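Local coordinates for protein Sodium/sialic acid symporter SiaT (Proteus mirabilis, PDB 5NV9) that uses the sodium gradient across the bacterial inner membrane to drive the uptake of the sialic acid N-acetylneuraminic acid, at residues 138-143 with 157-162; 62-67 with 333-338; 422-427 with 472-477. All coordinates share one frame; numbering follows the deposited sequence.

Contact 1: 138-143 with 157-162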
ATOM      1  N   ILE A 138       9.996   0.535  -5.424  1.00 25.24           N
ATOM      2  CA  ILE A 138       9.638  -0.844  -5.663  1.00 27.89           C
ATOM      3  C   ILE A 138       8.441  -0.975  -6.581  1.00 28.30           C
ATOM      4  O   ILE A 138       8.448  -1.830  -7.482  1.00 26.09           O
ATOM      5  CB  ILE A 138       9.467  -1.620  -4.346  1.00 31.34           C
ATOM      6  CG1 ILE A 138      10.857  -1.775  -3.698  1.00 36.21           C
ATOM      7  CG2 ILE A 138       8.925  -3.017  -4.607  1.00 34.28           C
ATOM      8  CD1 ILE A 138      10.919  -2.517  -2.376  1.00 39.25           C
ATOM      9  N   ILE A 139       7.417  -0.138  -6.355  1.00 26.96           N
ATOM     10  CA  ILE A 139       6.178  -0.213  -7.104  1.00 24.64           C
ATOM     11  C   ILE A 139       6.530   0.109  -8.576  1.00 25.45           C
ATOM     12  O   ILE A 139       6.022  -0.490  -9.486  1.00 23.81           O
ATOM     13  CB  ILE A 139       5.092   0.735  -6.589  1.00 22.26           C
ATOM     14  CG1 ILE A 139       4.398   0.118  -5.370  1.00 25.62           C
ATOM     15  CG2 ILE A 139       4.041   0.967  -7.660  1.00 22.95           C
ATOM     16  CD1 ILE A 139       3.519   1.098  -4.614  1.00 23.37           C
ATOM     17  N   THR A 140       7.363   1.122  -8.759  1.00 25.47           N
ATOM     18  CA  THR A 140       7.766   1.589 -10.073  1.00 25.60           C
ATOM     19  C   THR A 140       8.641   0.551 -10.818  1.00 26.69           C
ATOM     20  O   THR A 140       8.426   0.252 -11.991  1.00 23.87           O
ATOM     21  CB  THR A 140       8.445   2.948  -9.885  1.00 24.41           C
ATOM     22  OG1 THR A 140       7.509   3.821  -9.262  1.00 23.65           O
ATOM     23  CG2 THR A 140       8.918   3.506 -11.177  1.00 27.66           C
ATOM     24  N   TYR A 141       9.594  -0.016 -10.102  1.00 28.78           N
ATOM     25  CA  TYR A 141      10.429  -1.118 -10.564  1.00 29.71           C
ATOM     26  C   TYR A 141       9.655  -2.318 -11.049  1.00 31.98           C
ATOM     27  O   TYR A 141       9.912  -2.748 -12.175  1.00 32.04           O
ATOM     28  CB  TYR A 141      11.436  -1.512  -9.464  1.00 34.07           C
ATOM     29  CG  TYR A 141      12.345  -2.669  -9.855  1.00 39.55           C
ATOM     30  CD1 TYR A 141      13.245  -2.539 -10.894  1.00 43.92           C
ATOM     31  CD2 TYR A 141      12.300  -3.872  -9.180  1.00 46.39           C
ATOM     32  CE1 TYR A 141      14.074  -3.591 -11.266  1.00 47.21           C
ATOM     33  CE2 TYR A 141      13.129  -4.926  -9.535  1.00 51.85           C
ATOM     34  CZ  TYR A 141      14.014  -4.772 -10.582  1.00 52.46           C
ATOM     35  OH  TYR A 141      14.851  -5.802 -10.948  1.00 66.76           O
ATOM     36  N   LEU A 142       8.712  -2.852 -10.242  1.00 29.12           N
ATOM     37  CA  LEU A 142       7.893  -3.980 -10.651  1.00 32.43           C
ATOM     38  C   LEU A 142       7.044  -3.687 -11.902  1.00 31.95           C
ATOM     39  O   LEU A 142       6.928  -4.529 -12.755  1.00 29.06           O
ATOM     40  CB  LEU A 142       6.904  -4.418  -9.591  1.00 32.44           C
ATOM     41  CG  LEU A 142       7.356  -4.851  -8.229  1.00 41.74           C
ATOM     42  CD1 LEU A 142       6.121  -5.440  -7.539  1.00 44.64           C
ATOM     43  CD2 LEU A 142       8.493  -5.849  -8.310  1.00 45.01           C
ATOM     44  N   THR A 143       6.454  -2.497 -11.975  1.00 27.24           N
ATOM     45  CA  THR A 143       5.623  -2.113 -13.094  1.00 27.54           C
ATOM     46  C   THR A 143       6.456  -2.140 -14.373  1.00 25.00           C
ATOM     47  O   THR A 143       6.008  -2.649 -15.405  1.00 23.73           O
ATOM     48  CB  THR A 143       5.006  -0.705 -12.829  1.00 27.55           C
ATOM     49  OG1 THR A 143       4.405  -0.690 -11.534  1.00 26.59           O
ATOM     50  CG2 THR A 143       3.996  -0.275 -13.859  1.00 28.13           C
ATOM     51  N   VAL A 157      11.891   5.947 -20.252  1.00 31.24           N
ATOM     52  CA  VAL A 157      10.697   6.586 -20.740  1.00 29.17           C
ATOM     53  C   VAL A 157       9.465   6.049 -19.979  1.00 29.09           C
ATOM     54  O   VAL A 157       8.559   6.790 -19.567  1.00 23.07           O
ATOM     55  CB  VAL A 157      10.532   6.327 -22.241  1.00 32.13           C
ATOM     56  CG1 VAL A 157       9.189   6.869 -22.716  1.00 32.64           C
ATOM     57  CG2 VAL A 157      11.698   6.926 -23.020  1.00 31.92           C
ATOM     58  N   LEU A 158       9.476   4.757 -19.759  1.00 27.89           N
ATOM     59  CA  LEU A 158       8.444   4.124 -18.987  1.00 31.40           C
ATOM     60  C   LEU A 158       8.392   4.710 -17.556  1.00 32.18           C
ATOM     61  O   LEU A 158       7.309   4.947 -16.983  1.00 26.07           O
ATOM     62  CB  LEU A 158       8.691   2.627 -18.998  1.00 31.70           C
ATOM     63  CG  LEU A 158       7.600   1.572 -19.013  1.00 34.94           C
ATOM     64  CD1 LEU A 158       6.482   1.838 -20.024  1.00 35.49           C
ATOM     65  CD2 LEU A 158       8.246   0.236 -19.358  1.00 34.69           C
ATOM     66  N   ILE A 159       9.560   4.983 -16.988  1.00 29.16           N
ATOM     67  CA  ILE A 159       9.610   5.604 -15.680  1.00 30.39           C
ATOM     68  C   ILE A 159       9.093   7.035 -15.721  1.00 28.48           C
ATOM     69  O   ILE A 159       8.487   7.494 -14.736  1.00 27.89           O
ATOM     70  CB  ILE A 159      11.032   5.534 -15.104  1.00 29.29           C
ATOM     71  CG1 ILE A 159      11.353   4.086 -14.812  1.00 33.51           C
ATOM     72  CG2 ILE A 159      11.164   6.378 -13.870  1.00 30.80           C
ATOM     73  CD1 ILE A 159      12.792   3.799 -14.446  1.00 36.32           C
ATOM     74  N   VAL A 160       9.333   7.743 -16.844  1.00 28.35           N
ATOM     75  CA  VAL A 160       8.808   9.089 -17.029  1.00 27.38           C
ATOM     76  C   VAL A 160       7.285   9.011 -17.015  1.00 26.99           C
ATOM     77  O   VAL A 160       6.637   9.816 -16.365  1.00 25.98           O
ATOM     78  CB  VAL A 160       9.229   9.722 -18.340  1.00 25.71           C
ATOM     79  CG1 VAL A 160       8.397  10.952 -18.576  1.00 27.20           C
ATOM     80  CG2 VAL A 160      10.687  10.125 -18.299  1.00 29.88           C
ATOM     81  N   LEU A 161       6.740   8.074 -17.786  1.00 27.22           N
ATOM     82  CA  LEU A 161       5.290   7.830 -17.839  1.00 29.40           C
ATOM     83  C   LEU A 161       4.659   7.329 -16.523  1.00 26.89           C
ATOM     84  O   LEU A 161       3.561   7.774 -16.128  1.00 26.97           O
ATOM     85  CB  LEU A 161       4.974   6.844 -18.954  1.00 29.54           C
ATOM     86  CG  LEU A 161       5.273   7.298 -20.394  1.00 28.75           C
ATOM     87  CD1 LEU A 161       4.741   6.240 -21.292  1.00 29.12           C
ATOM     88  CD2 LEU A 161       4.610   8.618 -20.731  1.00 30.55           C
ATOM     89  N   ILE A 162       5.304   6.392 -15.855  1.00 25.37           N
ATOM     90  CA  ILE A 162       4.742   5.885 -14.593  1.00 25.89           C
ATOM     91  C   ILE A 162       4.895   6.888 -13.438  1.00 29.08           C
ATOM     92  O   ILE A 162       3.928   7.181 -12.703  1.00 28.51           O
ATOM     93  CB  ILE A 162       5.382   4.541 -14.155  1.00 24.59           C
ATOM     94  CG1 ILE A 162       5.093   3.434 -15.165  1.00 22.37           C
ATOM     95  CG2 ILE A 162       4.853   4.105 -12.802  1.00 25.70           C
ATOM     96  CD1 ILE A 162       6.093   2.312 -15.114  1.00 22.70           C
TER
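Ile162 meets both threonines of 138-143, and the contact between the two helices is mainly apolar. Its CD1 methyl lies 3.6 Å from CG2 of Thr143, the two side chains sliding past each other in opposite directions. Thr143 turns that methyl outward because CG2 stands anti to its backbone N. One turn earlier, the CG2 methyls of Thr140 and Ile162 are 4.4 Å apart, and Ile159 CG1 is equally far from Thr140 CG2, so the packing is looser here.

The hydroxyls are satisfied away from 157-162. Thr143 OG1 is hydrogen-bonded to Ile139 O at 2.6 Å, tilted 25° from the carbonyl plane, while Thr143 N reaches the same oxygen from the opposite face. Ser61 OG of helix 61-73 is a further partner of both oxygens, and Thr140 OG1 is bonded to Val136 O within its own helix. It is the methyls that face Ile162 and Ile159.

The short segments cross at 128°, with their axes 10.4 Å apart at closest approach. The contact joins two consecutive transmembrane helices, linked by a short periplasmic connection, of the LeuT fold of this sodium:solute symporter.

Contact 2: 62-67 with 333-338. With SLB (N-acetyl-beta-neuraminic acid), chain D.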
ATOM      1  N   ILE A  62       2.230  -4.467  -6.973  1.00 24.62           N
ATOM      2  CA  ILE A  62       2.624  -5.617  -6.177  1.00 24.47           C
ATOM      3  C   ILE A  62       1.486  -6.666  -6.136  1.00 24.14           C
ATOM      4  O   ILE A  62       1.704  -7.829  -6.469  1.00 24.35           O
ATOM      5  CB  ILE A  62       2.970  -5.187  -4.710  1.00 25.93           C
ATOM      6  CG1 ILE A  62       4.255  -4.378  -4.661  1.00 25.02           C
ATOM      7  CG2 ILE A  62       3.077  -6.395  -3.778  1.00 29.43           C
ATOM      8  CD1 ILE A  62       4.466  -3.690  -3.349  1.00 24.49           C
ATOM      9  N   THR A  63       0.289  -6.257  -5.732  1.00 21.83           N
ATOM     10  CA  THR A  63      -0.857  -7.155  -5.727  1.00 23.68           C
ATOM     11  C   THR A  63      -1.191  -7.564  -7.166  1.00 24.63           C
ATOM     12  O   THR A  63      -1.440  -8.761  -7.454  1.00 22.48           O
ATOM     13  CB  THR A  63      -2.122  -6.498  -5.074  1.00 24.73           C
ATOM     14  OG1 THR A  63      -2.047  -6.552  -3.645  1.00 22.73           O
ATOM     15  CG2 THR A  63      -3.448  -7.150  -5.555  1.00 24.83           C
ATOM     16  N   PHE A  64      -1.182  -6.579  -8.082  1.00 24.50           N
ATOM     17  CA  PHE A  64      -1.736  -6.795  -9.433  1.00 23.35           C
ATOM     18  C   PHE A  64      -0.953  -7.896 -10.152  1.00 25.32           C
ATOM     19  O   PHE A  64      -1.568  -8.772 -10.778  1.00 26.95           O
ATOM     20  CB  PHE A  64      -1.731  -5.504 -10.257  1.00 24.97           C
ATOM     21  CG  PHE A  64      -2.728  -5.488 -11.418  1.00 23.59           C
ATOM     22  CD1 PHE A  64      -2.554  -6.297 -12.536  1.00 22.44           C
ATOM     23  CD2 PHE A  64      -3.807  -4.619 -11.405  1.00 24.54           C
ATOM     24  CE1 PHE A  64      -3.495  -6.282 -13.590  1.00 23.81           C
ATOM     25  CE2 PHE A  64      -4.744  -4.560 -12.469  1.00 25.00           C
ATOM     26  CZ  PHE A  64      -4.584  -5.379 -13.567  1.00 24.80           C
HETATM   27  N   MSE A  65       0.374  -7.849 -10.059  1.00 26.38           N
HETATM   28  CA  MSE A  65       1.270  -8.840 -10.671  1.00 28.22           C
HETATM   29  C   MSE A  65       1.557 -10.054  -9.819  1.00 29.04           C
HETATM   30  O   MSE A  65       1.622 -11.146 -10.371  1.00 36.05           O
HETATM   31  CB  MSE A  65       2.644  -8.259 -11.054  1.00 31.72           C
HETATM   32  CG  MSE A  65       2.825  -8.279 -12.585  1.00 41.03           C
HETATM   33 SE   MSE A  65       1.563  -6.994 -13.368  1.00 49.10          SE
HETATM   34  CE  MSE A  65       2.209  -5.396 -12.418  1.00 47.87           C
ATOM     35  N   SER A  66       1.770  -9.888  -8.502  1.00 26.86           N
ATOM     36  CA  SER A  66       2.197 -10.977  -7.646  1.00 26.77           C
ATOM     37  C   SER A  66       1.131 -11.943  -7.229  1.00 24.29           C
ATOM     38  O   SER A  66       1.433 -13.101  -7.027  1.00 23.01           O
ATOM     39  CB  SER A  66       2.763 -10.452  -6.311  1.00 32.97           C
ATOM     40  OG  SER A  66       3.947  -9.809  -6.611  1.00 39.76           O
ATOM     41  N   ILE A  67      -0.072 -11.457  -6.985  1.00 21.49           N
ATOM     42  CA  ILE A  67      -1.097 -12.332  -6.435  1.00 24.11           C
ATOM     43  C   ILE A  67      -1.488 -13.362  -7.506  1.00 22.89           C
ATOM     44  O   ILE A  67      -1.496 -14.575  -7.201  1.00 22.97           O
ATOM     45  CB  ILE A  67      -2.321 -11.615  -5.841  1.00 23.53           C
ATOM     46  CG1 ILE A  67      -2.060 -11.019  -4.436  1.00 26.90           C
ATOM     47  CG2 ILE A  67      -3.503 -12.571  -5.783  1.00 25.87           C
ATOM     48  CD1 ILE A  67      -1.398 -11.939  -3.426  1.00 27.78           C
ATOM     49  N   ILE A 333      -3.437  -2.367 -19.638  1.00 21.31           N
ATOM     50  CA  ILE A 333      -2.223  -1.641 -19.343  1.00 22.49           C
ATOM     51  C   ILE A 333      -2.481  -0.344 -18.580  1.00 20.05           C
ATOM     52  O   ILE A 333      -1.758  -0.066 -17.642  1.00 21.72           O
ATOM     53  CB  ILE A 333      -1.366  -1.360 -20.574  1.00 23.41           C
ATOM     54  CG1 ILE A 333      -0.826  -2.631 -21.229  1.00 28.12           C
ATOM     55  CG2 ILE A 333      -0.193  -0.465 -20.254  1.00 25.34           C
ATOM     56  CD1 ILE A 333      -0.835  -3.906 -20.430  1.00 30.66           C
ATOM     57  N   ALA A 334      -3.486   0.434 -18.963  1.00 21.03           N
ATOM     58  CA  ALA A 334      -3.822   1.622 -18.209  1.00 21.30           C
ATOM     59  C   ALA A 334      -4.215   1.238 -16.775  1.00 22.66           C
ATOM     60  O   ALA A 334      -3.907   1.996 -15.854  1.00 22.67           O
ATOM     61  CB  ALA A 334      -4.922   2.398 -18.887  1.00 20.85           C
ATOM     62  N   ALA A 335      -4.914   0.086 -16.589  1.00 22.83           N
ATOM     63  CA  ALA A 335      -5.315  -0.383 -15.251  1.00 23.41           C
ATOM     64  C   ALA A 335      -4.117  -0.805 -14.339  1.00 22.66           C
ATOM     65  O   ALA A 335      -4.147  -0.620 -13.158  1.00 21.15           O
ATOM     66  CB  ALA A 335      -6.329  -1.521 -15.360  1.00 23.79           C
ATOM     67  N   ILE A 336      -3.077  -1.348 -14.929  1.00 22.96           N
ATOM     68  CA  ILE A 336      -1.820  -1.616 -14.239  1.00 24.67           C
ATOM     69  C   ILE A 336      -1.115  -0.306 -13.887  1.00 23.51           C
ATOM     70  O   ILE A 336      -0.651  -0.139 -12.780  1.00 23.28           O
ATOM     71  CB  ILE A 336      -0.897  -2.515 -15.105  1.00 24.46           C
ATOM     72  CG1 ILE A 336      -1.511  -3.910 -15.249  1.00 26.25           C
ATOM     73  CG2 ILE A 336       0.519  -2.551 -14.551  1.00 27.12           C
ATOM     74  CD1 ILE A 336      -0.757  -4.817 -16.232  1.00 29.16           C
ATOM     75  N   PHE A 337      -1.011   0.611 -14.828  1.00 21.70           N
ATOM     76  CA  PHE A 337      -0.622   1.963 -14.475  1.00 21.89           C
ATOM     77  C   PHE A 337      -1.487   2.502 -13.316  1.00 22.80           C
ATOM     78  O   PHE A 337      -0.966   3.120 -12.390  1.00 23.59           O
ATOM     79  CB  PHE A 337      -0.726   2.909 -15.638  1.00 22.68           C
ATOM     80  CG  PHE A 337       0.485   2.951 -16.533  1.00 24.78           C
ATOM     81  CD1 PHE A 337       0.848   1.831 -17.310  1.00 23.26           C
ATOM     82  CD2 PHE A 337       1.204   4.134 -16.674  1.00 25.12           C
ATOM     83  CE1 PHE A 337       1.922   1.903 -18.173  1.00 27.34           C
ATOM     84  CE2 PHE A 337       2.282   4.208 -17.560  1.00 27.41           C
ATOM     85  CZ  PHE A 337       2.634   3.107 -18.317  1.00 25.13           C
ATOM     86  N   ALA A 338      -2.791   2.336 -13.397  1.00 20.25           N
ATOM     87  CA  ALA A 338      -3.643   2.911 -12.359  1.00 20.34           C
ATOM     88  C   ALA A 338      -3.368   2.271 -10.965  1.00 21.90           C
ATOM     89  O   ALA A 338      -3.444   2.974  -9.940  1.00 22.01           O
ATOM     90  CB  ALA A 338      -5.103   2.796 -12.707  1.00 20.59           C
TER
HETATM   91  C1  SLB D 503       0.020  -3.944  -2.432  1.00 27.24           C
HETATM   92  C2  SLB D 503      -0.419  -4.425  -1.076  1.00 25.15           C
HETATM   93  C3  SLB D 503       0.485  -5.553  -0.637  1.00 24.67           C
HETATM   94  C4  SLB D 503      -0.019  -6.253   0.645  1.00 25.99           C
HETATM   95  C5  SLB D 503      -1.417  -6.770   0.306  1.00 26.42           C
HETATM   96  C6  SLB D 503      -2.317  -5.597  -0.137  1.00 26.08           C
HETATM   97  C7  SLB D 503      -3.747  -5.995  -0.526  1.00 24.20           C
HETATM   98  C8  SLB D 503      -4.558  -4.804  -0.966  1.00 22.85           C
HETATM   99  C9  SLB D 503      -6.023  -5.174  -1.192  1.00 24.83           C
HETATM  100  C10 SLB D 503      -2.406  -8.735   1.423  1.00 28.16           C
HETATM  101  C11 SLB D 503      -3.303  -9.127   2.568  1.00 31.60           C
HETATM  102  N5  SLB D 503      -2.023  -7.451   1.459  1.00 27.84           N
HETATM  103  O1A SLB D 503      -0.545  -4.449  -3.463  1.00 24.48           O
HETATM  104  O1B SLB D 503       0.979  -3.084  -2.490  1.00 29.61           O
HETATM  105  O2  SLB D 503      -0.386  -3.346  -0.099  1.00 24.77           O
HETATM  106  O4  SLB D 503       0.849  -7.380   1.014  1.00 24.67           O
HETATM  107  O6  SLB D 503      -1.751  -4.943  -1.269  1.00 27.94           O
HETATM  108  O7  SLB D 503      -3.739  -6.909  -1.628  1.00 23.82           O
HETATM  109  O8  SLB D 503      -4.468  -3.769   0.007  1.00 25.09           O
HETATM  110  O9  SLB D 503      -6.683  -5.579   0.034  1.00 27.58           O
HETATM  111  O10 SLB D 503      -2.104  -9.517   0.505  1.00 26.82           O
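Ile336 lays its CG1 over one face of the Phe64 ring, and this CH-pi contact is the tight part of the meeting between helices 61-73 and 328-361. CG1 is 3.8 Å from the centroid of the Phe64 ring and 24° off the ring normal, so it is displaced toward the rim; its nearest ring atom is Phe64 CE1, at 3.5 Å. The two side chains cross at about a right angle. Phe64 swings its ring toward the other helix with CG anti to the backbone N (chi1 -158°). The selenomethionine at Met65, bent at chi2 and chi3, adds to this close part by bringing its CE methyl 3.9 Å from Ile336 CG2.

The looser margin is at Ala335, whose CB is 4.5 Å from Phe64 CE2.

On the substrate side the same helix turns from apolar packing to polar binding. Thr63 OG1 accepts a hydrogen bond from O7 of N-acetyl-beta-neuraminic acid at 2.7 Å and lies 2.6 Å from its carboxylate oxygen O1A. Thr63 N gives a weak hydrogen bond to O1A at 3.0 Å. The sugar is also held by Thr58, Ser60, Gln82 and Arg135. Thr63 has no contact with 333-338, so the sugar and that segment are met by different residues of helix 61-73.

Phe64 also makes an edge-to-face pair with Phe288 and touches Leu316. Helix 315-323 covers Ile336 through Ile320, helix 118-151 meets Met65 through Ala146, and helix 155-203 reaches Ala335 through Leu188.

Contact 3: 422-427 with 472-477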
ATOM      1  N   PHE A 422       1.644   2.333  18.529  1.00 21.87           N
ATOM      2  CA  PHE A 422       0.237   2.643  18.513  1.00 21.54           C
ATOM      3  C   PHE A 422      -0.584   1.696  19.372  1.00 20.79           C
ATOM      4  O   PHE A 422      -1.514   2.131  20.064  1.00 22.30           O
ATOM      5  CB  PHE A 422      -0.379   2.751  17.040  1.00 21.13           C
ATOM      6  CG  PHE A 422       0.046   4.000  16.289  1.00 19.08           C
ATOM      7  CD1 PHE A 422       1.219   4.040  15.609  1.00 20.85           C
ATOM      8  CD2 PHE A 422      -0.726   5.147  16.315  1.00 20.06           C
ATOM      9  CE1 PHE A 422       1.628   5.194  14.940  1.00 18.11           C
ATOM     10  CE2 PHE A 422      -0.350   6.285  15.647  1.00 18.28           C
ATOM     11  CZ  PHE A 422       0.836   6.312  14.964  1.00 19.31           C
HETATM   12  N   MSE A 423      -0.301   0.410  19.295  1.00 20.94           N
HETATM   13  CA  MSE A 423      -1.039  -0.591  20.097  1.00 22.88           C
HETATM   14  C   MSE A 423      -0.833  -0.343  21.562  1.00 19.39           C
HETATM   15  O   MSE A 423      -1.770  -0.346  22.361  1.00 19.78           O
HETATM   16  CB  MSE A 423      -0.558  -2.013  19.788  1.00 25.56           C
HETATM   17  CG  MSE A 423      -0.851  -2.427  18.358  1.00 30.05           C
HETATM   18 SE   MSE A 423      -0.298  -4.286  17.991  1.00 41.70          SE
HETATM   19  CE  MSE A 423      -1.545  -5.012  19.294  1.00 30.35           C
ATOM     20  N   LEU A 424       0.399  -0.029  21.904  1.00 21.42           N
ATOM     21  CA  LEU A 424       0.797   0.258  23.318  1.00 20.89           C
ATOM     22  C   LEU A 424       0.107   1.517  23.852  1.00 23.95           C
ATOM     23  O   LEU A 424      -0.518   1.497  24.891  1.00 21.14           O
ATOM     24  CB  LEU A 424       2.313   0.421  23.393  1.00 19.86           C
ATOM     25  CG  LEU A 424       2.884   0.720  24.790  1.00 18.77           C
ATOM     26  CD1 LEU A 424       2.785  -0.524  25.611  1.00 19.05           C
ATOM     27  CD2 LEU A 424       4.308   1.218  24.731  1.00 19.10           C
ATOM     28  N   GLY A 425       0.160   2.606  23.075  1.00 24.74           N
ATOM     29  CA  GLY A 425      -0.513   3.834  23.488  1.00 23.30           C
ATOM     30  C   GLY A 425      -2.009   3.665  23.616  1.00 24.02           C
ATOM     31  O   GLY A 425      -2.640   4.197  24.537  1.00 23.20           O
ATOM     32  N   ILE A 426      -2.592   2.972  22.650  1.00 23.85           N
ATOM     33  CA  ILE A 426      -4.038   2.878  22.564  1.00 23.42           C
ATOM     34  C   ILE A 426      -4.552   1.900  23.604  1.00 23.19           C
ATOM     35  O   ILE A 426      -5.559   2.152  24.203  1.00 24.99           O
ATOM     36  CB  ILE A 426      -4.533   2.537  21.097  1.00 24.19           C
ATOM     37  CG1 ILE A 426      -4.316   3.716  20.115  1.00 23.54           C
ATOM     38  CG2 ILE A 426      -6.002   2.091  21.067  1.00 24.23           C
ATOM     39  CD1 ILE A 426      -5.126   4.982  20.361  1.00 22.32           C
ATOM     40  N   PHE A 427      -3.869   0.803  23.848  1.00 24.53           N
ATOM     41  CA  PHE A 427      -4.450  -0.241  24.710  1.00 22.57           C
ATOM     42  C   PHE A 427      -3.859  -0.415  26.111  1.00 22.88           C
ATOM     43  O   PHE A 427      -4.428  -1.127  26.916  1.00 25.75           O
ATOM     44  CB  PHE A 427      -4.427  -1.571  23.969  1.00 22.05           C
ATOM     45  CG  PHE A 427      -5.317  -1.562  22.745  1.00 22.75           C
ATOM     46  CD1 PHE A 427      -6.687  -1.540  22.896  1.00 22.55           C
ATOM     47  CD2 PHE A 427      -4.771  -1.491  21.460  1.00 22.74           C
ATOM     48  CE1 PHE A 427      -7.530  -1.517  21.785  1.00 26.25           C
ATOM     49  CE2 PHE A 427      -5.603  -1.495  20.346  1.00 22.89           C
ATOM     50  CZ  PHE A 427      -6.986  -1.508  20.503  1.00 24.43           C
ATOM     51  N   ALA A 472       7.653  -4.955  26.219  1.00 22.74           N
ATOM     52  CA  ALA A 472       8.634  -4.209  26.954  1.00 20.50           C
ATOM     53  C   ALA A 472       7.998  -2.927  27.457  1.00 21.64           C
ATOM     54  O   ALA A 472       8.280  -2.486  28.576  1.00 23.00           O
ATOM     55  CB  ALA A 472       9.873  -3.926  26.103  1.00 20.04           C
ATOM     56  N   GLY A 473       7.093  -2.328  26.696  1.00 19.81           N
ATOM     57  CA  GLY A 473       6.536  -1.032  27.135  1.00 20.30           C
ATOM     58  C   GLY A 473       5.476  -1.191  28.206  1.00 19.11           C
ATOM     59  O   GLY A 473       5.127  -0.244  28.886  1.00 23.14           O
ATOM     60  N   THR A 474       4.947  -2.387  28.327  1.00 18.04           N
ATOM     61  CA  THR A 474       4.046  -2.691  29.426  1.00 20.24           C
ATOM     62  C   THR A 474       4.810  -3.028  30.754  1.00 21.58           C
ATOM     63  O   THR A 474       4.627  -2.403  31.830  1.00 19.33           O
ATOM     64  CB  THR A 474       3.102  -3.809  28.982  1.00 20.26           C
ATOM     65  OG1 THR A 474       2.350  -3.351  27.834  1.00 22.38           O
ATOM     66  CG2 THR A 474       2.144  -4.132  30.109  1.00 22.39           C
ATOM     67  N   ILE A 475       5.715  -3.973  30.687  1.00 22.76           N
ATOM     68  CA  ILE A 475       6.396  -4.372  31.909  1.00 26.07           C
ATOM     69  C   ILE A 475       7.313  -3.304  32.522  1.00 22.37           C
ATOM     70  O   ILE A 475       7.472  -3.299  33.723  1.00 25.39           O
ATOM     71  CB  ILE A 475       7.126  -5.758  31.762  1.00 30.76           C
ATOM     72  CG1 ILE A 475       8.203  -5.718  30.706  1.00 37.52           C
ATOM     73  CG2 ILE A 475       6.136  -6.860  31.458  1.00 33.35           C
ATOM     74  CD1 ILE A 475       8.666  -7.100  30.232  1.00 43.43           C
ATOM     75  N   THR A 476       7.937  -2.430  31.736  1.00 22.27           N
ATOM     76  CA  THR A 476       8.765  -1.327  32.250  1.00 21.81           C
ATOM     77  C   THR A 476       8.095  -0.008  32.598  1.00 23.65           C
ATOM     78  O   THR A 476       8.776   0.875  33.126  1.00 23.07           O
ATOM     79  CB  THR A 476       9.904  -0.974  31.278  1.00 22.36           C
ATOM     80  OG1 THR A 476       9.388  -0.462  30.052  1.00 21.88           O
ATOM     81  CG2 THR A 476      10.724  -2.204  30.998  1.00 23.98           C
ATOM     82  N   ALA A 477       6.820   0.147  32.254  1.00 23.54           N
ATOM     83  CA  ALA A 477       5.988   1.323  32.633  1.00 25.44           C
ATOM     84  C   ALA A 477       6.147   1.797  34.099  1.00 24.74           C
ATOM     85  O   ALA A 477       6.252   2.985  34.323  1.00 21.65           O
ATOM     86  CB  ALA A 477       4.512   1.049  32.327  1.00 25.84           C
TER
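Leu424 reaches across to Gly473 and Thr474, and its side chain makes the whole contact from the side of 422-427. CB leaves the helix on the side of 472-477. No atom of 472-477 comes within 4.2 Å of CB or CG, so these two carbons serve to carry the branches forward. CG is anti to the backbone N (chi1 180°), and chi2 of 72° then sets the two methyls against Gly473 and Thr474.

At the tip the branches divide the work. Leu424 CD1 lies 3.8 Å from Gly473 C, the carbonyl carbon. The same methyl, Leu424 CD1, is 3.6 Å from Thr474 OG1. CD2 of Leu424 comes to 4.0 Å from Gly473 CA, so the leucine fork meets bare backbone where the glycine has no side chain. The backbones draw near at the same place, with the CA atoms of Leu424 and Gly473 7.0 Å apart.

The pairing joins two transmembrane helices, 415-427 and 459-475, the second being the last helix modelled in the chain. It lies away from the sodium and sialic acid sites of this LeuT-fold transporter and buries only 97 Å² in all.

Thr474 slides past Leu424 in the opposite direction, and its hydroxyl, though close to CD1, is hydrogen-bonded to Val470 O within its own helix. Nearby, Ala472 O takes two bonds from opposite faces of its plane: Thr476 OG1 at 2.7 Å, tilted 29° from that plane, and Thr476 N at 3.2 Å. Gly473 O bonds to Ser435 OG of helix 433-452, while Phe116 and Ala431 also touch Leu424.

Contacts 1 and 2 adjoin, centres 12 Å apart, contact 1 nested inside the loop that contact 2 closes. Leu142 CD1 packs 3.6 Å from Ile62 CG1, Thr143 CG2 4.2 Å from Ile336 CG2, and Ile162 CG1 3.8 Å from Phe337 CE2, so helix 118-151 touches both helices of contact 2 and helix 155-203 touches helix 328-361. Contact 2 borders the substrate through Ile62 and Thr63, and the side chain of Phe64 is about 8 Å from a sodium ion; the side chain of Thr143 is about 10 Å from the sugar and 9 Å from a sodium ion. Across the chain's centre, contact 3 is centred about 40 Å and 38 Å from the centres of contacts 1 and 2.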